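Local coordinates for uncharacterized protein (Acinetobacter baumannii, PDB 4L3U), which is of unknown function but folds as a small, single-chain, all-helical domain of the DUF4844 family, at residues Leu23-Ala33 against Arg48-Ala59; Val80-Ile88 against Val101-Leu109. All coordinates share one frame; numbering follows the deposited sequence.

Contact 1: Leu23-Ala33 against Arg48-Ala59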
loop_
_atom_site.group_PDB
_atom_site.type_symbol
_atom_site.label_atom_id
_atom_site.label_comp_id
_atom_site.label_asym_id
_atom_site.label_seq_id
_atom_site.Cartn_x
_atom_site.Cartn_y
_atom_site.Cartn_z
ATOM N N LEU A 23 -6.999 2.970 9.808
ATOM C CA LEU A 23 -7.139 2.986 8.355
ATOM C C LEU A 23 -7.722 4.300 7.856
ATOM O O LEU A 23 -7.315 4.813 6.816
ATOM C CB LEU A 23 -8.036 1.832 7.900
ATOM C CG LEU A 23 -7.444 0.429 8.048
ATOM C CD1 LEU A 23 -8.524 -0.626 7.901
ATOM C CD2 LEU A 23 -6.340 0.212 7.023
ATOM N N GLU A 24 -8.686 4.832 8.595
ATOM C CA GLU A 24 -9.316 6.092 8.232
ATOM C C GLU A 24 -8.298 7.223 8.264
ATOM O O GLU A 24 -8.257 8.063 7.365
ATOM C CB GLU A 24 -10.470 6.395 9.186
ATOM C CG GLU A 24 -11.646 5.434 9.059
ATOM C CD GLU A 24 -12.504 5.693 7.833
ATOM O OE1 GLU A 24 -12.149 6.578 7.024
ATOM O OE2 GLU A 24 -13.540 5.010 7.677
ATOM N N LYS A 25 -7.479 7.239 9.309
ATOM C CA LYS A 25 -6.452 8.255 9.455
ATOM C C LYS A 25 -5.419 8.071 8.355
ATOM O O LYS A 25 -5.051 9.022 7.670
ATOM C CB LYS A 25 -5.796 8.151 10.832
ATOM C CG LYS A 25 -4.712 9.184 11.086
ATOM N N PHE A 26 -4.975 6.832 8.179
ATOM C CA PHE A 26 -3.986 6.493 7.167
ATOM C C PHE A 26 -4.449 6.904 5.777
ATOM O O PHE A 26 -3.671 7.403 4.973
ATOM C CB PHE A 26 -3.713 4.991 7.195
ATOM C CG PHE A 26 -2.502 4.581 6.411
ATOM C CD1 PHE A 26 -1.234 4.835 6.899
ATOM C CD2 PHE A 26 -2.628 3.942 5.191
ATOM C CE1 PHE A 26 -0.111 4.460 6.185
ATOM C CE2 PHE A 26 -1.508 3.566 4.474
ATOM C CZ PHE A 26 -0.249 3.824 4.973
ATOM N N LYS A 27 -5.726 6.695 5.505
ATOM C CA LYS A 27 -6.305 7.008 4.211
ATOM C C LYS A 27 -6.161 8.492 3.849
ATOM O O LYS A 27 -6.003 8.838 2.677
ATOM C CB LYS A 27 -7.779 6.613 4.238
ATOM C CG LYS A 27 -8.541 6.893 2.969
ATOM C CD LYS A 27 -10.024 6.598 3.148
ATOM C CE LYS A 27 -10.691 7.581 4.108
ATOM N NZ LYS A 27 -12.161 7.362 4.208
ATOM N N ALA A 28 -6.205 9.358 4.859
ATOM C CA ALA A 28 -6.230 10.808 4.643
ATOM C C ALA A 28 -4.844 11.441 4.566
ATOM O O ALA A 28 -4.717 12.637 4.308
ATOM C CB ALA A 28 -7.031 11.479 5.744
ATOM N N GLN A 29 -3.809 10.643 4.786
ATOM C CA GLN A 29 -2.453 11.160 4.807
ATOM C C GLN A 29 -1.859 11.219 3.408
ATOM O O GLN A 29 -2.281 10.491 2.509
ATOM C CB GLN A 29 -1.580 10.287 5.703
ATOM C CG GLN A 29 -2.012 10.286 7.157
ATOM C CD GLN A 29 -1.404 9.142 7.935
ATOM O OE1 GLN A 29 -0.555 8.412 7.423
ATOM N NE2 GLN A 29 -1.842 8.970 9.177
ATOM N N ASP A 30 -0.889 12.110 3.231
ATOM C CA ASP A 30 -0.062 12.124 2.038
ATOM C C ASP A 30 1.093 11.180 2.322
ATOM O O ASP A 30 1.862 11.405 3.254
ATOM C CB ASP A 30 0.462 13.533 1.769
ATOM C CG ASP A 30 1.207 13.644 0.449
ATOM O OD1 ASP A 30 1.519 12.604 -0.167
ATOM O OD2 ASP A 30 1.492 14.782 0.026
ATOM N N HIS A 31 1.209 10.123 1.526
ATOM C CA HIS A 31 2.215 9.098 1.773
ATOM C C HIS A 31 3.474 9.267 0.935
ATOM O O HIS A 31 4.347 8.397 0.944
ATOM C CB HIS A 31 1.614 7.723 1.510
ATOM C CG HIS A 31 0.427 7.423 2.362
ATOM N ND1 HIS A 31 -0.866 7.661 1.948
ATOM C CD2 HIS A 31 0.334 6.921 3.616
ATOM C CE1 HIS A 31 -1.704 7.307 2.905
ATOM N NE2 HIS A 31 -1.000 6.857 3.929
ATOM N N PHE A 32 3.578 10.389 0.232
ATOM C CA PHE A 32 4.638 10.568 -0.750
ATOM C C PHE A 32 5.273 11.948 -0.671
ATOM O O PHE A 32 5.580 12.574 -1.688
ATOM C CB PHE A 32 4.078 10.294 -2.141
ATOM C CG PHE A 32 3.471 8.928 -2.273
ATOM C CD1 PHE A 32 4.268 7.835 -2.573
ATOM C CD2 PHE A 32 2.119 8.726 -2.051
ATOM C CE1 PHE A 32 3.726 6.573 -2.674
ATOM C CE2 PHE A 32 1.573 7.466 -2.153
ATOM C CZ PHE A 32 2.379 6.387 -2.465
ATOM N N ALA A 33 5.473 12.405 0.558
ATOM C CA ALA A 33 6.167 13.653 0.818
ATOM C C ALA A 33 7.619 13.359 1.153
ATOM O O ALA A 33 7.980 12.213 1.418
ATOM C CB ALA A 33 5.499 14.395 1.959
ATOM N N ARG A 48 1.339 12.355 -7.673
ATOM C CA ARG A 48 1.298 12.137 -6.231
ATOM C C ARG A 48 -0.133 11.958 -5.757
ATOM O O ARG A 48 -0.434 11.060 -4.972
ATOM C CB ARG A 48 1.930 13.300 -5.467
ATOM C CG ARG A 48 1.997 13.039 -3.964
ATOM C CD ARG A 48 2.411 14.255 -3.164
ATOM N NE ARG A 48 3.778 14.675 -3.456
ATOM C CZ ARG A 48 4.513 15.438 -2.655
ATOM N NH1 ARG A 48 4.024 15.862 -1.498
ATOM N NH2 ARG A 48 5.746 15.774 -3.005
HETATM N N MSE A 49 -1.011 12.833 -6.228
HETATM C CA MSE A 49 -2.415 12.774 -5.869
HETATM C C MSE A 49 -3.029 11.461 -6.334
HETATM O O MSE A 49 -3.794 10.821 -5.609
HETATM C CB MSE A 49 -3.152 13.929 -6.522
HETATM C CG MSE A 49 -4.583 14.067 -6.094
HETATM SE SE MSE A 49 -5.416 15.424 -7.180
HETATM C CE MSE A 49 -4.241 16.928 -6.745
ATOM N N SER A 50 -2.689 11.073 -7.557
ATOM C CA SER A 50 -3.147 9.820 -8.137
ATOM C C SER A 50 -2.707 8.632 -7.276
ATOM O O SER A 50 -3.432 7.645 -7.145
ATOM C CB SER A 50 -2.594 9.685 -9.558
ATOM O OG SER A 50 -3.129 8.560 -10.223
ATOM N N LEU A 51 -1.518 8.742 -6.686
ATOM C CA LEU A 51 -0.956 7.678 -5.853
ATOM C C LEU A 51 -1.610 7.605 -4.479
ATOM O O LEU A 51 -1.925 6.520 -3.996
ATOM C CB LEU A 51 0.547 7.880 -5.683
ATOM C CG LEU A 51 1.395 7.559 -6.911
ATOM C CD1 LEU A 51 2.812 8.081 -6.743
ATOM C CD2 LEU A 51 1.406 6.063 -7.145
ATOM N N ASN A 52 -1.790 8.757 -3.844
ATOM C CA ASN A 52 -2.488 8.817 -2.570
ATOM C C ASN A 52 -3.906 8.260 -2.704
ATOM O O ASN A 52 -4.430 7.626 -1.785
ATOM C CB ASN A 52 -2.519 10.256 -2.055
ATOM C CG ASN A 52 -1.184 10.698 -1.498
ATOM O OD1 ASN A 52 -0.561 9.980 -0.719
ATOM N ND2 ASN A 52 -0.731 11.879 -1.901
ATOM N N GLN A 53 -4.515 8.485 -3.864
ATOM C CA GLN A 53 -5.858 7.984 -4.129
ATOM C C GLN A 53 -5.876 6.457 -4.186
ATOM O O GLN A 53 -6.750 5.817 -3.606
ATOM C CB GLN A 53 -6.396 8.573 -5.436
ATOM C CG GLN A 53 -7.746 8.017 -5.865
ATOM C CD GLN A 53 -8.844 8.270 -4.842
ATOM O OE1 GLN A 53 -8.709 9.123 -3.963
ATOM N NE2 GLN A 53 -9.941 7.523 -4.954
ATOM N N LYS A 54 -4.914 5.878 -4.899
ATOM C CA LYS A 54 -4.780 4.425 -4.980
ATOM C C LYS A 54 -4.563 3.814 -3.596
ATOM O O LYS A 54 -5.070 2.736 -3.292
ATOM C CB LYS A 54 -3.609 4.056 -5.891
ATOM C CG LYS A 54 -3.781 4.476 -7.346
ATOM C CD LYS A 54 -4.603 3.469 -8.139
ATOM C CE LYS A 54 -4.566 3.770 -9.636
ATOM N NZ LYS A 54 -5.244 2.718 -10.447
ATOM N N VAL A 55 -3.804 4.512 -2.757
ATOM C CA VAL A 55 -3.564 4.069 -1.387
ATOM C C VAL A 55 -4.855 4.189 -0.600
ATOM O O VAL A 55 -5.193 3.314 0.192
ATOM C CB VAL A 55 -2.448 4.908 -0.695
ATOM C CG1 VAL A 55 -2.337 4.574 0.791
ATOM C CG2 VAL A 55 -1.115 4.682 -1.380
ATOM N N ALA A 56 -5.569 5.285 -0.820
ATOM C CA ALA A 56 -6.835 5.512 -0.150
ATOM C C ALA A 56 -7.828 4.425 -0.536
ATOM O O ALA A 56 -8.613 3.977 0.294
ATOM C CB ALA A 56 -7.378 6.885 -0.504
ATOM N N ASP A 57 -7.782 3.994 -1.794
ATOM C CA ASP A 57 -8.694 2.961 -2.280
ATOM C C ASP A 57 -8.476 1.641 -1.543
ATOM O O ASP A 57 -9.434 0.973 -1.162
ATOM C CB ASP A 57 -8.532 2.738 -3.790
ATOM C CG ASP A 57 -8.915 3.957 -4.614
ATOM O OD1 ASP A 57 -9.711 4.787 -4.132
ATOM O OD2 ASP A 57 -8.424 4.082 -5.755
ATOM N N THR A 58 -7.217 1.266 -1.343
ATOM C CA THR A 58 -6.889 0.034 -0.640
ATOM C C THR A 58 -7.263 0.131 0.834
ATOM O O THR A 58 -7.752 -0.828 1.422
ATOM C CB THR A 58 -5.398 -0.290 -0.760
ATOM O OG1 THR A 58 -5.039 -0.367 -2.144
ATOM C CG2 THR A 58 -5.078 -1.614 -0.083
ATOM N N ALA A 59 -7.022 1.294 1.427
ATOM C CA ALA A 59 -7.425 1.552 2.801
ATOM C C ALA A 59 -8.935 1.380 2.952
ATOM O O ALA A 59 -9.407 0.790 3.922
ATOM C CB ALA A 59 -7.013 2.955 3.212
HETATM O O HOH W 1 -3.989 8.283 1.154
#
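An Asx turn at Asp30, in the loop that follows helix 14-27, is fastened to helix 45-68 by Asn52 and Arg48. Asp30 OD1 takes the backbone N of Phe32, which closes the turn, and on the opposite face of the carboxylate it takes Asn52 ND2 at 2.9 Å. Asn52 ND2 comes in from well above the carboxylate plane, 72° out of it. Asn52 OD1 accepts from the backbone N of His31 at 2.9 Å in a nearly straight bond (176°). An asparagine suits the place because one amide supplies both a donor and an acceptor to the turn. The other carboxylate oxygen, Asp30 OD2, is met on its syn side by Arg48 NH1 at 3.1 Å in a salt bridge. Phe32 O sits over the guanidinium face, 3.2 Å from Arg48 CZ, while Arg48 NH2 bonds Val42 O.

Beneath this polar layer the packing is apolar. Phe32 CG lies anti to the carbonyl carbon, which sets the ring against the helix, with Leu51 CB over one face and Val55 CG2 at its edge. Val55 CG1 lies over the His31 ring, 3.9 Å from its centroid, a CH-pi contact. Farther along, small Ala56 and Ala59 let the helices come close: Lys27 CG rests 3.7 Å from Ala56 CB. The axes of 23-27 and 48-59 run 169° apart and approach to 9.1 Å, an antiparallel helix pair in which the start of the connecting loop, shaped by an Asx turn, is held to the second helix by Asn52 and Arg48.

Contact 2: Val80-Ile88 against Val101-Leu109; sequences VLANGISQI and VATTFESFL
The Phe105 ring reaches from helix 95-112 to helix 74-86 and meets Ile85 with its face. Ile85 CD1 stands almost squarely above the ring, 3.8 Å from the centroid and 12° off the normal, a CH-pi contact. That methyl also touches Val101 CG1 at 3.6 Å, one turn before Phe105 on helix 95-112. Ile85 gets there by holding CG1 anti to its backbone N (chi1 -168°), which carries the long branch across to the facing helix.

Leu81 works at the ring's edge: its CD1 lies 3.7 Å from Phe105 CD2 and also packs on Phe108 CB, while its other branch, CD2, meets Leu109 CD2 at 3.6 Å. Gly84 suits its place because the lack of a side chain lets Phe105 CZ come within 3.9 Å of the Gly84 backbone carbon. Ile88 adds CD1, which reaches tip to tip toward Val101 CG1 at 4.2 Å.

Behind this layer, Phe108 CE2 lies over the other face of Phe105, so the ring has the Ile85 methyl on one face and the CE2 corner of Phe108 on the other. Phe108 is in turn met by the rings of Phe26 and Phe62, and Trp124 of helix 120-134 touches both Ile85 and Val101. The antiparallel axes of 80-86 and 101-109 come within 11.2 Å, and the segments share no hydrogen bond; branched aliphatic methyls and aromatic carbon join them, so shape fit and burial of apolar surface hold this buried contact together.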
loop_
_atom_site.group_PDB
_atom_site.type_symbol
_atom_site.label_atom_id
_atom_site.label_comp_id
_atom_site.label_asym_id
_atom_site.label_seq_id
_atom_site.Cartn_x
_atom_site.Cartn_y
_atom_site.Cartn_z
ATOM N N VAL A 80 -6.805 -8.446 -0.267
ATOM C CA VAL A 80 -7.078 -7.016 -0.342
ATOM C C VAL A 80 -5.777 -6.261 -0.594
ATOM O O VAL A 80 -5.738 -5.304 -1.367
ATOM C CB VAL A 80 -7.738 -6.500 0.953
ATOM C CG1 VAL A 80 -7.862 -4.977 0.939
ATOM C CG2 VAL A 80 -9.102 -7.144 1.141
ATOM N N LEU A 81 -4.713 -6.700 0.067
ATOM C CA LEU A 81 -3.396 -6.112 -0.130
ATOM C C LEU A 81 -2.930 -6.318 -1.574
ATOM O O LEU A 81 -2.535 -5.365 -2.248
ATOM C CB LEU A 81 -2.394 -6.739 0.839
ATOM C CG LEU A 81 -1.009 -6.092 0.909
ATOM C CD1 LEU A 81 -1.038 -4.870 1.807
ATOM C CD2 LEU A 81 0.025 -7.094 1.395
ATOM N N ALA A 82 -3.001 -7.565 -2.041
ATOM C CA ALA A 82 -2.529 -7.942 -3.375
ATOM C C ALA A 82 -3.307 -7.238 -4.482
ATOM O O ALA A 82 -2.736 -6.807 -5.482
ATOM C CB ALA A 82 -2.618 -9.459 -3.552
ATOM N N ASN A 83 -4.617 -7.134 -4.305
ATOM C CA ASN A 83 -5.454 -6.451 -5.276
ATOM C C ASN A 83 -5.225 -4.953 -5.258
ATOM O O ASN A 83 -5.308 -4.304 -6.287
ATOM C CB ASN A 83 -6.925 -6.756 -5.016
ATOM C CG ASN A 83 -7.289 -8.191 -5.348
ATOM O OD1 ASN A 83 -6.641 -8.836 -6.173
ATOM N ND2 ASN A 83 -8.329 -8.699 -4.700
ATOM N N GLY A 84 -4.938 -4.405 -4.085
ATOM C CA GLY A 84 -4.704 -2.981 -3.955
ATOM C C GLY A 84 -3.446 -2.555 -4.688
ATOM O O GLY A 84 -3.432 -1.529 -5.367
ATOM N N ILE A 85 -2.390 -3.354 -4.559
ATOM C CA ILE A 85 -1.101 -3.030 -5.164
ATOM C C ILE A 85 -1.092 -3.292 -6.669
ATOM O O ILE A 85 -0.420 -2.588 -7.420
ATOM C CB ILE A 85 0.062 -3.812 -4.484
ATOM C CG1 ILE A 85 1.428 -3.258 -4.906
ATOM C CG2 ILE A 85 -0.017 -5.298 -4.793
ATOM C CD1 ILE A 85 1.768 -1.919 -4.287
ATOM N N SER A 86 -1.837 -4.299 -7.112
ATOM C CA SER A 86 -1.878 -4.627 -8.531
ATOM C C SER A 86 -2.517 -3.505 -9.358
ATOM O O SER A 86 -2.378 -3.484 -10.575
ATOM C CB SER A 86 -2.618 -5.945 -8.757
ATOM O OG SER A 86 -3.947 -5.865 -8.286
ATOM N N GLN A 87 -3.203 -2.575 -8.693
ATOM C CA GLN A 87 -3.860 -1.453 -9.372
ATOM C C GLN A 87 -2.873 -0.394 -9.836
ATOM O O GLN A 87 -3.231 0.527 -10.571
ATOM C CB GLN A 87 -4.879 -0.785 -8.450
ATOM C CG GLN A 87 -5.996 -1.690 -8.008
ATOM C CD GLN A 87 -6.747 -2.288 -9.172
ATOM O OE1 GLN A 87 -7.162 -1.579 -10.084
ATOM N NE2 GLN A 87 -6.906 -3.605 -9.160
ATOM N N ILE A 88 -1.630 -0.526 -9.388
ATOM C CA ILE A 88 -0.582 0.441 -9.686
ATOM C C ILE A 88 0.461 -0.181 -10.612
ATOM O O ILE A 88 1.146 -1.131 -10.239
ATOM C CB ILE A 88 0.112 0.912 -8.392
ATOM C CG1 ILE A 88 -0.923 1.397 -7.372
ATOM C CG2 ILE A 88 1.117 2.015 -8.698
ATOM C CD1 ILE A 88 -0.345 1.717 -6.007
ATOM N N VAL A 101 6.097 3.361 -2.297
ATOM C CA VAL A 101 4.816 2.667 -2.377
ATOM C C VAL A 101 4.864 1.381 -1.559
ATOM O O VAL A 101 3.910 1.044 -0.861
ATOM C CB VAL A 101 4.436 2.332 -3.840
ATOM C CG1 VAL A 101 3.252 1.364 -3.899
ATOM C CG2 VAL A 101 4.109 3.593 -4.604
ATOM N N ALA A 102 5.980 0.665 -1.660
ATOM C CA ALA A 102 6.180 -0.565 -0.908
ATOM C C ALA A 102 6.188 -0.281 0.590
ATOM O O ALA A 102 5.538 -0.978 1.361
ATOM C CB ALA A 102 7.475 -1.231 -1.327
ATOM N N THR A 103 6.928 0.746 0.995
ATOM C CA THR A 103 6.995 1.142 2.394
ATOM C C THR A 103 5.606 1.509 2.903
ATOM O O THR A 103 5.227 1.153 4.016
ATOM C CB THR A 103 7.954 2.342 2.574
ATOM O OG1 THR A 103 9.290 1.936 2.254
ATOM C CG2 THR A 103 7.921 2.874 4.005
ATOM N N THR A 104 4.853 2.228 2.076
ATOM C CA THR A 104 3.499 2.645 2.426
ATOM C C THR A 104 2.597 1.428 2.632
ATOM O O THR A 104 1.817 1.380 3.580
ATOM C CB THR A 104 2.909 3.579 1.339
ATOM O OG1 THR A 104 3.703 4.769 1.251
ATOM C CG2 THR A 104 1.466 3.966 1.651
ATOM N N PHE A 105 2.716 0.437 1.754
ATOM C CA PHE A 105 1.901 -0.769 1.858
ATOM C C PHE A 105 2.358 -1.671 2.998
ATOM O O PHE A 105 1.590 -2.498 3.487
ATOM C CB PHE A 105 1.915 -1.544 0.540
ATOM C CG PHE A 105 0.775 -1.198 -0.376
ATOM C CD1 PHE A 105 0.785 -0.019 -1.101
ATOM C CD2 PHE A 105 -0.312 -2.049 -0.510
ATOM C CE1 PHE A 105 -0.267 0.304 -1.942
ATOM C CE2 PHE A 105 -1.365 -1.731 -1.352
ATOM C CZ PHE A 105 -1.342 -0.554 -2.066
ATOM N N GLU A 106 3.612 -1.519 3.416
ATOM C CA GLU A 106 4.126 -2.283 4.543
ATOM C C GLU A 106 3.409 -1.839 5.806
ATOM O O GLU A 106 3.215 -2.626 6.729
ATOM C CB GLU A 106 5.634 -2.089 4.692
ATOM C CG GLU A 106 6.468 -2.979 3.783
ATOM C CD GLU A 106 7.961 -2.699 3.885
ATOM O OE1 GLU A 106 8.343 -1.649 4.447
ATOM O OE2 GLU A 106 8.758 -3.534 3.405
ATOM N N SER A 107 3.005 -0.573 5.835
ATOM C CA SER A 107 2.287 -0.031 6.980
ATOM C C SER A 107 0.946 -0.735 7.144
ATOM O O SER A 107 0.494 -0.955 8.264
ATOM C CB SER A 107 2.082 1.476 6.823
ATOM O OG SER A 107 3.325 2.152 6.732
ATOM N N PHE A 108 0.320 -1.094 6.025
ATOM C CA PHE A 108 -0.921 -1.867 6.056
ATOM C C PHE A 108 -0.699 -3.178 6.790
ATOM O O PHE A 108 -1.521 -3.575 7.607
ATOM C CB PHE A 108 -1.428 -2.180 4.643
ATOM C CG PHE A 108 -2.202 -1.059 3.995
ATOM C CD1 PHE A 108 -3.208 -0.395 4.678
ATOM C CD2 PHE A 108 -1.930 -0.684 2.689
ATOM C CE1 PHE A 108 -3.920 0.630 4.074
ATOM C CE2 PHE A 108 -2.635 0.337 2.082
ATOM C CZ PHE A 108 -3.630 0.995 2.776
ATOM N N LEU A 109 0.409 -3.847 6.489
ATOM C CA LEU A 109 0.723 -5.117 7.126
ATOM C C LEU A 109 0.712 -4.958 8.639
ATOM O O LEU A 109 0.128 -5.771 9.357
ATOM C CB LEU A 109 2.088 -5.633 6.667
ATOM C CG LEU A 109 2.240 -5.997 5.189
ATOM C CD1 LEU A 109 3.644 -6.494 4.926
ATOM C CD2 LEU A 109 1.234 -7.046 4.774
#

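Contact 1 and contact 2 are neighbouring layers of one helical domain, with centres about 11 Å apart, and they follow one another along the chain. Helix 45-68, which receives the turn in contact 1, leads on to helix 74-86 of contact 2. The layers touch directly: Phe32 CE1 packs against Val101 CG2 at 3.6 Å, and Phe26 CZ lies 3.5 Å from Thr104 O. Further points of contact are Thr58 OG1, 3.2 Å from Gly84 CA, and Lys54 NZ, which probably hydrogen-bonds Gln87 O at 3.0 Å. Contact 2 lies nearer the centre of the chain, has no hydrogen bond across its segments and is mainly apolar, whereas contact 1 combines packing with polar bonds.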